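Local coordinates for protein interleukin-20 receptor subunit beta (Homo sapiens, PDB 6DF3) that pairs with IL20RA to form a receptor for interleukins 19, 20 and 24, or with IL22RA1 to form one for interleukins 20 and 24, at residues P127-L132 against A171-K176; T105-E110 against R180-S185; F131-W136 against K147-G152. The protein carries 1 engineered substitution. All blocks are in the same frame, centred on the assembly; numbering follows the deposited sequence.

Contact 1. Residues P127-L132 against A171-K176; sequences PQFEFL and AETFVK. Unlike the reference sequence in segment 171-176: E172 (reference Gln).
F129 and V175 lie side by side and point the same way, with V175 CG2 only 3.5 Å from F129 CE2. With CG1 anti to the backbone N (chi1 175°), CG2 lies beside that nitrogen and is the branch that meets the ring. The T173 methyl CG2 sits in the plane of the F129 ring, at the edge, 3.8 Å from CE2. Its OG1 lies 3.6 Å from F129 CD2 and 3.7 Å from F131 CE2, a hydroxyl buried among aromatic carbons with no hydrogen-bonding partner in the model.

The two backbones are joined as the antiparallel ladder of strands C and F of the second fibronectin type III domain. F131 and T173 form a non-hydrogen-bonded pair, with hydrogen-bonded pairs E130–F174 and L132–E172 before and after it. The straightest of the four bonds is E130 N to F174 O, 2.8 Å long with 164° at the hydrogen; L132 N instead reaches E172 O from above the carbonyl plane.

The other face is more open, all four of its paired residues being partly exposed. E172, a glutamine in the reference sequence, runs extended alongside L132 and brings OE2 to 3.2 Å from L132 CD2. E130 OE2 stays 4.2 Å from K176 NZ, too far for a salt bridge, and K176 NZ also makes a weak hydrogen bond to a polar side chain of another protein chain.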
loop_
_atom_site.group_PDB
_atom_site.type_symbol
_atom_site.label_atom_id
_atom_site.label_comp_id
_atom_site.label_asym_id
_atom_site.label_seq_id
_atom_site.Cartn_x
_atom_site.Cartn_y
_atom_site.Cartn_z
ATOM N N PRO C 127 4.959 9.507 -5.454
ATOM C CA PRO C 127 3.804 8.866 -4.840
ATOM C C PRO C 127 3.306 9.545 -3.561
ATOM O O PRO C 127 2.089 9.520 -3.285
ATOM C CB PRO C 127 4.370 7.456 -4.406
ATOM C CG PRO C 127 5.466 7.169 -5.381
ATOM C CD PRO C 127 6.104 8.555 -5.518
ATOM N N GLN C 128 4.220 10.139 -2.778
ATOM C CA GLN C 128 3.778 10.823 -1.628
ATOM C C GLN C 128 2.789 11.961 -1.940
ATOM O O GLN C 128 2.078 12.344 -1.016
ATOM C CB GLN C 128 4.960 11.337 -0.777
ATOM C CG GLN C 128 5.884 10.207 -0.273
ATOM C CD GLN C 128 5.310 9.463 0.963
ATOM O OE1 GLN C 128 4.154 9.730 1.437
ATOM N NE2 GLN C 128 6.111 8.541 1.501
ATOM N N PHE C 129 2.665 12.416 -3.184
ATOM C CA PHE C 129 1.932 13.657 -3.485
ATOM C C PHE C 129 0.728 13.540 -4.375
ATOM O O PHE C 129 0.831 13.022 -5.520
ATOM C CB PHE C 129 2.846 14.669 -4.221
ATOM C CG PHE C 129 3.998 15.194 -3.385
ATOM C CD1 PHE C 129 5.193 14.446 -3.269
ATOM C CD2 PHE C 129 3.929 16.447 -2.799
ATOM C CE1 PHE C 129 6.275 14.917 -2.522
ATOM C CE2 PHE C 129 5.016 16.937 -2.065
ATOM C CZ PHE C 129 6.184 16.160 -1.923
ATOM N N GLU C 130 -0.346 14.193 -3.920
ATOM C CA GLU C 130 -1.512 14.511 -4.766
ATOM C C GLU C 130 -1.573 16.053 -5.047
ATOM O O GLU C 130 -1.160 16.899 -4.179
ATOM C CB GLU C 130 -2.810 14.043 -4.092
ATOM C CG GLU C 130 -3.007 12.528 -4.047
ATOM C CD GLU C 130 -4.153 12.107 -3.108
ATOM O OE1 GLU C 130 -5.324 12.365 -3.488
ATOM O OE2 GLU C 130 -3.882 11.559 -1.984
ATOM N N PHE C 131 -2.073 16.386 -6.250
ATOM C CA PHE C 131 -2.152 17.785 -6.761
ATOM C C PHE C 131 -3.601 18.255 -6.818
ATOM O O PHE C 131 -4.483 17.560 -7.366
ATOM C CB PHE C 131 -1.539 17.955 -8.162
ATOM C CG PHE C 131 -0.079 17.629 -8.227
ATOM C CD1 PHE C 131 0.347 16.316 -8.411
ATOM C CD2 PHE C 131 0.901 18.639 -8.069
ATOM C CE1 PHE C 131 1.708 16.003 -8.469
ATOM C CE2 PHE C 131 2.271 18.341 -8.140
ATOM C CZ PHE C 131 2.675 17.023 -8.324
ATOM N N LEU C 132 -3.811 19.416 -6.210
ATOM C CA LEU C 132 -5.008 20.221 -6.339
ATOM C C LEU C 132 -4.777 21.302 -7.367
ATOM O O LEU C 132 -3.811 22.035 -7.306
ATOM C CB LEU C 132 -5.276 20.917 -5.031
ATOM C CG LEU C 132 -6.715 21.011 -4.614
ATOM C CD1 LEU C 132 -6.852 20.070 -3.429
ATOM C CD2 LEU C 132 -7.130 22.460 -4.279
ATOM N N ALA C 171 -1.843 25.772 -8.924
ATOM C CA ALA C 171 -1.734 24.393 -8.436
ATOM C C ALA C 171 -0.971 24.301 -7.113
ATOM O O ALA C 171 -0.024 25.048 -6.846
ATOM C CB ALA C 171 -1.065 23.509 -9.480
ATOM N N GLU C 172 -1.362 23.319 -6.331
ATOM C CA GLU C 172 -0.988 23.145 -4.948
ATOM C C GLU C 172 -0.701 21.645 -4.801
ATOM O O GLU C 172 -1.183 20.843 -5.601
ATOM C CB GLU C 172 -2.264 23.490 -4.183
ATOM C CG GLU C 172 -2.172 23.765 -2.716
ATOM C CD GLU C 172 -3.539 23.736 -2.015
ATOM O OE1 GLU C 172 -3.631 24.285 -0.892
ATOM O OE2 GLU C 172 -4.526 23.171 -2.540
ATOM N N THR C 173 -0.020 21.263 -3.733
ATOM C CA THR C 173 0.428 19.916 -3.547
ATOM C C THR C 173 -0.251 19.461 -2.208
ATOM O O THR C 173 -0.593 20.318 -1.373
ATOM C CB THR C 173 1.956 20.036 -3.505
ATOM O OG1 THR C 173 2.603 19.283 -4.545
ATOM C CG2 THR C 173 2.447 19.759 -2.167
ATOM N N PHE C 174 -0.494 18.150 -2.037
ATOM C CA PHE C 174 -1.078 17.552 -0.793
ATOM C C PHE C 174 -0.410 16.215 -0.499
ATOM O O PHE C 174 -0.248 15.436 -1.411
ATOM C CB PHE C 174 -2.587 17.277 -0.882
ATOM C CG PHE C 174 -3.149 16.584 0.341
ATOM C CD1 PHE C 174 -3.255 17.253 1.567
ATOM C CD2 PHE C 174 -3.545 15.250 0.289
ATOM C CE1 PHE C 174 -3.759 16.616 2.717
ATOM C CE2 PHE C 174 -4.059 14.598 1.428
ATOM C CZ PHE C 174 -4.170 15.273 2.650
ATOM N N VAL C 175 -0.061 15.990 0.777
ATOM C CA VAL C 175 0.779 14.881 1.253
ATOM C C VAL C 175 0.009 14.168 2.396
ATOM O O VAL C 175 0.024 14.616 3.590
ATOM C CB VAL C 175 2.188 15.409 1.732
ATOM C CG1 VAL C 175 3.043 14.288 2.341
ATOM C CG2 VAL C 175 2.980 16.007 0.569
ATOM N N LYS C 176 -0.737 13.096 2.028
ATOM C CA LYS C 176 -1.565 12.344 2.988
ATOM C C LYS C 176 -0.790 11.919 4.269
ATOM O O LYS C 176 -1.294 12.099 5.368
ATOM C CB LYS C 176 -2.159 11.138 2.303
ATOM C CG LYS C 176 -3.252 10.467 3.116
ATOM C CD LYS C 176 -3.924 9.347 2.344
ATOM C CE LYS C 176 -4.848 9.907 1.275
ATOM N NZ LYS C 176 -5.575 8.771 0.654
#

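Contact 2. Residues T105-E110 against R180-S185; sequences TRPGME and RYSAFS
P107 and R106 pass alongside S182–S185 where strand G, interrupted by a bulge or short loop, borders the lead-in to strand A of the second fibronectin type III domain. The contact thus brings together edge strands of the two sheets of the β-sandwich, and the touching parts of the two segments run in roughly the same direction, their end-to-end lines 39° apart.

Most of what meets is carbon against oxygen. S182 CB lies 3.1 Å from T105 O, and P107 CD lies 3.7 Å from S182 OG. R106 contributes its near end: CB is 3.8 Å from F184 O, while the guanidinium leads away from strand G. P107 O comes within 3.5 Å of S185 CB.

The hydroxyls of T105, S182 and S185 find their partners outside the contact or within their own segment. S182 OG donates to A183 O at 2.8 Å and accepts the backbone N-H of T173 on strand F, so two bonds fix its rotation. T105 OG1 is bonded to N13 ND2, which ties this lead-in back toward the first domain.

At the strand A end, the M109 thioether meets S185. M109 leaves the backbone with CG anti to N (chi1 173°), then bends at chi2 and chi3. Its CE ends 3.0 Å from S185 OG, the same hydroxyl oxygen that receives the N-H of A171.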
loop_
_atom_site.group_PDB
_atom_site.type_symbol
_atom_site.label_atom_id
_atom_site.label_comp_id
_atom_site.label_asym_id
_atom_site.label_seq_id
_atom_site.Cartn_x
_atom_site.Cartn_y
_atom_site.Cartn_z
ATOM N N THR C 105 7.285 22.854 -1.258
ATOM C CA THR C 105 7.360 24.008 -2.122
ATOM C C THR C 105 6.065 24.090 -2.936
ATOM O O THR C 105 5.218 23.158 -3.000
ATOM C CB THR C 105 8.661 23.971 -2.966
ATOM O OG1 THR C 105 8.888 22.658 -3.434
ATOM C CG2 THR C 105 9.885 24.199 -2.104
ATOM N N ARG C 106 5.828 25.263 -3.473
ATOM C CA ARG C 106 4.894 25.345 -4.549
ATOM C C ARG C 106 5.320 24.521 -5.824
ATOM O O ARG C 106 6.501 24.504 -6.222
ATOM C CB ARG C 106 4.596 26.775 -4.843
ATOM C CG ARG C 106 5.756 27.572 -5.342
ATOM C CD ARG C 106 5.605 28.953 -4.728
ATOM N NE ARG C 106 6.394 29.941 -5.394
ATOM C CZ ARG C 106 6.682 31.116 -4.866
ATOM N NH1 ARG C 106 6.290 31.444 -3.630
ATOM N NH2 ARG C 106 7.385 31.979 -5.582
ATOM N N PRO C 107 4.338 23.775 -6.433
ATOM C CA PRO C 107 4.712 22.892 -7.535
ATOM C C PRO C 107 5.022 23.669 -8.791
ATOM O O PRO C 107 4.324 24.652 -9.089
ATOM C CB PRO C 107 3.447 21.994 -7.725
ATOM C CG PRO C 107 2.292 22.864 -7.256
ATOM C CD PRO C 107 2.899 23.653 -6.091
ATOM N N GLY C 108 6.029 23.208 -9.539
ATOM C CA GLY C 108 6.267 23.669 -10.917
ATOM C C GLY C 108 5.176 23.115 -11.838
ATOM O O GLY C 108 4.447 22.164 -11.478
ATOM N N MET C 109 5.043 23.691 -13.022
ATOM C CA MET C 109 3.744 23.692 -13.696
ATOM C C MET C 109 3.884 24.350 -15.019
ATOM O O MET C 109 4.387 25.445 -15.080
ATOM C CB MET C 109 2.716 24.504 -12.884
ATOM C CG MET C 109 1.381 24.704 -13.573
ATOM S SD MET C 109 0.563 26.285 -13.250
ATOM C CE MET C 109 -0.241 25.882 -11.705
ATOM N N GLU C 110 3.391 23.693 -16.057
ATOM C CA GLU C 110 3.425 24.217 -17.401
ATOM C C GLU C 110 2.025 24.183 -18.056
ATOM O O GLU C 110 1.420 23.108 -18.200
ATOM C CB GLU C 110 4.415 23.382 -18.188
ATOM C CG GLU C 110 4.756 23.949 -19.557
ATOM C CD GLU C 110 5.337 22.897 -20.478
ATOM O OE1 GLU C 110 5.143 23.028 -21.723
ATOM O OE2 GLU C 110 5.968 21.942 -19.942
ATOM N N ARG C 180 -0.700 17.738 5.138
ATOM C CA ARG C 180 -0.287 19.099 4.794
ATOM C C ARG C 180 -0.396 19.309 3.300
ATOM O O ARG C 180 -0.186 18.377 2.542
ATOM C CB ARG C 180 1.134 19.409 5.291
ATOM C CG ARG C 180 1.208 19.573 6.811
ATOM C CD ARG C 180 2.646 19.879 7.282
ATOM N NE ARG C 180 3.232 20.927 6.438
ATOM C CZ ARG C 180 4.485 21.010 5.977
ATOM N NH1 ARG C 180 5.415 20.091 6.236
ATOM N NH2 ARG C 180 4.795 22.043 5.213
ATOM N N TYR C 181 -0.794 20.542 2.940
ATOM C CA TYR C 181 -0.764 21.091 1.576
ATOM C C TYR C 181 0.341 22.154 1.520
ATOM O O TYR C 181 0.601 22.831 2.554
ATOM C CB TYR C 181 -2.093 21.818 1.227
ATOM C CG TYR C 181 -3.362 20.986 1.395
ATOM C CD1 TYR C 181 -3.928 20.777 2.682
ATOM C CD2 TYR C 181 -3.985 20.389 0.283
ATOM C CE1 TYR C 181 -5.067 19.979 2.865
ATOM C CE2 TYR C 181 -5.148 19.599 0.439
ATOM C CZ TYR C 181 -5.690 19.405 1.731
ATOM O OH TYR C 181 -6.807 18.617 1.915
ATOM N N SER C 182 0.953 22.285 0.333
ATOM C CA SER C 182 1.778 23.448 -0.034
ATOM C C SER C 182 0.961 24.741 -0.312
ATOM O O SER C 182 -0.264 24.729 -0.439
ATOM C CB SER C 182 2.640 23.170 -1.277
ATOM O OG SER C 182 1.938 23.324 -2.504
ATOM N N ALA C 183 1.682 25.851 -0.423
ATOM C CA ALA C 183 1.147 27.110 -0.950
ATOM C C ALA C 183 0.760 26.863 -2.403
ATOM O O ALA C 183 1.294 25.948 -3.033
ATOM C CB ALA C 183 2.213 28.227 -0.881
ATOM N N PHE C 184 -0.133 27.691 -2.943
ATOM C CA PHE C 184 -0.410 27.674 -4.385
ATOM C C PHE C 184 0.791 28.187 -5.172
ATOM O O PHE C 184 1.569 28.985 -4.667
ATOM C CB PHE C 184 -1.669 28.482 -4.719
ATOM C CG PHE C 184 -2.933 27.746 -4.397
ATOM C CD1 PHE C 184 -3.507 26.863 -5.341
ATOM C CD2 PHE C 184 -3.527 27.863 -3.143
ATOM C CE1 PHE C 184 -4.666 26.153 -5.050
ATOM C CE2 PHE C 184 -4.697 27.148 -2.850
ATOM C CZ PHE C 184 -5.273 26.302 -3.809
ATOM N N SER C 185 0.961 27.700 -6.397
ATOM C CA SER C 185 1.953 28.259 -7.319
ATOM C C SER C 185 1.451 29.619 -7.850
ATOM O O SER C 185 0.287 30.000 -7.611
ATOM C CB SER C 185 2.168 27.328 -8.508
ATOM O OG SER C 185 0.965 27.255 -9.288
#

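Contact 3. Residues F131-W136 against K147-G152; sequences FLVAYW and KMVRSG
L132 and M148 lie side by side and point the same way, so the leucine meets the thioether end of the methionine. L132 CD1 is 3.4 Å from M148 CE, tighter than usual for two carbons, and 3.5 Å from SD; the bend at M148 chi2 is part of what folds this end back.

F131 points to the other side of the sheet. With CG anti to its carbonyl carbon (chi1 -61°), the ring presents an edge to V149 O, which lies in the ring plane 3.4 Å from CD1. The same V149 O accepts the N-H of F131, and V149 N returns a straighter bond to F131 O at 2.8 Å. These bonds hold one end of the C–C′ hairpin of the fibronectin type III fold; toward V133 and K147 the pairing loosens. An alanine at F131 would probably open a gap where the ring lies between V149 O, the G152 backbone and P107, since only CB would remain near V149 O.

The V133 and V149 side chains cross at a slant, their CG2 methyls 4.1 Å apart. K147 CB meets the edge of the Y135 ring at CE2, also 4.1 Å away, while K147 NZ continues to a backbone hydrogen bond on another protein chain.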
loop_
_atom_site.group_PDB
_atom_site.type_symbol
_atom_site.label_atom_id
_atom_site.label_comp_id
_atom_site.label_asym_id
_atom_site.label_seq_id
_atom_site.Cartn_x
_atom_site.Cartn_y
_atom_site.Cartn_z
ATOM N N PHE C 131 -2.073 16.386 -6.250
ATOM C CA PHE C 131 -2.152 17.785 -6.761
ATOM C C PHE C 131 -3.601 18.255 -6.818
ATOM O O PHE C 131 -4.483 17.560 -7.366
ATOM C CB PHE C 131 -1.539 17.955 -8.162
ATOM C CG PHE C 131 -0.079 17.629 -8.227
ATOM C CD1 PHE C 131 0.347 16.316 -8.411
ATOM C CD2 PHE C 131 0.901 18.639 -8.069
ATOM C CE1 PHE C 131 1.708 16.003 -8.469
ATOM C CE2 PHE C 131 2.271 18.341 -8.140
ATOM C CZ PHE C 131 2.675 17.023 -8.324
ATOM N N LEU C 132 -3.811 19.416 -6.210
ATOM C CA LEU C 132 -5.008 20.221 -6.339
ATOM C C LEU C 132 -4.777 21.302 -7.367
ATOM O O LEU C 132 -3.811 22.035 -7.306
ATOM C CB LEU C 132 -5.276 20.917 -5.031
ATOM C CG LEU C 132 -6.715 21.011 -4.614
ATOM C CD1 LEU C 132 -6.852 20.070 -3.429
ATOM C CD2 LEU C 132 -7.130 22.460 -4.279
ATOM N N VAL C 133 -5.680 21.424 -8.311
ATOM C CA VAL C 133 -5.577 22.449 -9.348
ATOM C C VAL C 133 -6.865 23.237 -9.304
ATOM O O VAL C 133 -7.939 22.666 -9.412
ATOM C CB VAL C 133 -5.324 21.853 -10.750
ATOM C CG1 VAL C 133 -5.098 22.951 -11.781
ATOM C CG2 VAL C 133 -4.102 20.944 -10.706
ATOM N N ALA C 134 -6.742 24.540 -9.082
ATOM C CA ALA C 134 -7.877 25.463 -9.121
ATOM C C ALA C 134 -7.813 26.137 -10.448
ATOM O O ALA C 134 -6.718 26.546 -10.889
ATOM C CB ALA C 134 -7.802 26.506 -8.013
ATOM N N TYR C 135 -8.981 26.197 -11.103
ATOM C CA TYR C 135 -9.127 26.952 -12.325
ATOM C C TYR C 135 -10.511 27.608 -12.473
ATOM O O TYR C 135 -11.523 27.124 -11.932
ATOM C CB TYR C 135 -8.794 26.079 -13.544
ATOM C CG TYR C 135 -9.715 24.889 -13.842
ATOM C CD1 TYR C 135 -10.878 24.992 -14.664
ATOM C CD2 TYR C 135 -9.378 23.646 -13.351
ATOM C CE1 TYR C 135 -11.667 23.859 -14.912
ATOM C CE2 TYR C 135 -10.141 22.536 -13.599
ATOM C CZ TYR C 135 -11.257 22.623 -14.364
ATOM O OH TYR C 135 -11.860 21.395 -14.493
ATOM N N TRP C 136 -10.525 28.704 -13.230
ATOM C CA TRP C 136 -11.711 29.553 -13.374
ATOM C C TRP C 136 -11.634 30.385 -14.658
ATOM O O TRP C 136 -10.547 30.667 -15.183
ATOM C CB TRP C 136 -11.881 30.476 -12.145
ATOM C CG TRP C 136 -10.756 31.517 -11.935
ATOM C CD1 TRP C 136 -10.694 32.788 -12.467
ATOM C CD2 TRP C 136 -9.574 31.368 -11.131
ATOM N NE1 TRP C 136 -9.542 33.421 -12.062
ATOM C CE2 TRP C 136 -8.841 32.577 -11.237
ATOM C CE3 TRP C 136 -9.059 30.325 -10.341
ATOM C CZ2 TRP C 136 -7.630 32.775 -10.596
ATOM C CZ3 TRP C 136 -7.843 30.513 -9.694
ATOM C CH2 TRP C 136 -7.137 31.737 -9.827
ATOM N N LYS C 147 -9.790 20.275 -9.999
ATOM C CA LYS C 147 -9.427 18.909 -10.425
ATOM C C LYS C 147 -8.217 18.349 -9.665
ATOM O O LYS C 147 -7.111 18.883 -9.736
ATOM C CB LYS C 147 -9.157 18.870 -11.938
ATOM C CG LYS C 147 -9.130 17.458 -12.525
ATOM C CD LYS C 147 -9.053 17.444 -14.049
ATOM C CE LYS C 147 -10.124 16.541 -14.683
ATOM N NZ LYS C 147 -9.997 15.098 -14.273
ATOM N N MET C 148 -8.443 17.262 -8.941
ATOM C CA MET C 148 -7.377 16.468 -8.338
ATOM C C MET C 148 -6.663 15.725 -9.448
ATOM O O MET C 148 -7.334 15.018 -10.242
ATOM C CB MET C 148 -7.922 15.443 -7.343
ATOM C CG MET C 148 -8.719 16.037 -6.191
ATOM S SD MET C 148 -7.805 17.238 -5.183
ATOM C CE MET C 148 -8.891 17.325 -3.741
ATOM N N VAL C 149 -5.334 15.914 -9.527
ATOM C CA VAL C 149 -4.461 15.226 -10.495
ATOM C C VAL C 149 -3.455 14.320 -9.777
ATOM O O VAL C 149 -2.647 14.772 -8.919
ATOM C CB VAL C 149 -3.680 16.198 -11.407
ATOM C CG1 VAL C 149 -2.850 15.411 -12.414
ATOM C CG2 VAL C 149 -4.592 17.134 -12.174
ATOM N N ARG C 150 -3.458 13.042 -10.143
ATOM C CA ARG C 150 -2.743 12.056 -9.338
ATOM C C ARG C 150 -1.241 12.271 -9.486
ATOM O O ARG C 150 -0.558 12.389 -8.484
ATOM C CB ARG C 150 -3.159 10.619 -9.678
ATOM C CG ARG C 150 -2.834 9.585 -8.583
ATOM C CD ARG C 150 -3.894 8.459 -8.437
ATOM N NE ARG C 150 -4.568 8.057 -9.696
ATOM C CZ ARG C 150 -4.021 7.347 -10.695
ATOM N NH1 ARG C 150 -2.766 6.896 -10.640
ATOM N NH2 ARG C 150 -4.738 7.088 -11.774
ATOM N N SER C 151 -0.767 12.422 -10.724
ATOM C CA SER C 151 0.652 12.379 -11.018
ATOM C C SER C 151 1.174 13.396 -12.021
ATOM O O SER C 151 0.533 13.709 -13.092
ATOM C CB SER C 151 1.000 10.984 -11.509
ATOM O OG SER C 151 1.052 10.119 -10.367
ATOM N N GLY C 152 2.382 13.866 -11.673
ATOM C CA GLY C 152 3.150 14.772 -12.498
ATOM C C GLY C 152 3.672 14.065 -13.718
ATOM O O GLY C 152 3.498 12.867 -13.852
#

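Overall arrangement
All three contacts belong to the second fibronectin type III domain, and their centres stand 8 to 10 Å apart on one side of the chain's centre. The four-stranded sheet runs in the order 145-149, 130-137, 167-175, 180-189. Contact 3 joins the first two strands and contact 1 the middle two, sharing F131 and L132; contact 2 connects the last strand to the lead-in of strand 109-114 in the opposing sheet. Along the chain, contacts 1 and 3 both use strand 130-137 and are nested inside the loop that contact 2 closes. P107 of contact 2 packs on the F131 ring, so F131, shared by contacts 1 and 3, also touches contact 2 within this receptor domain.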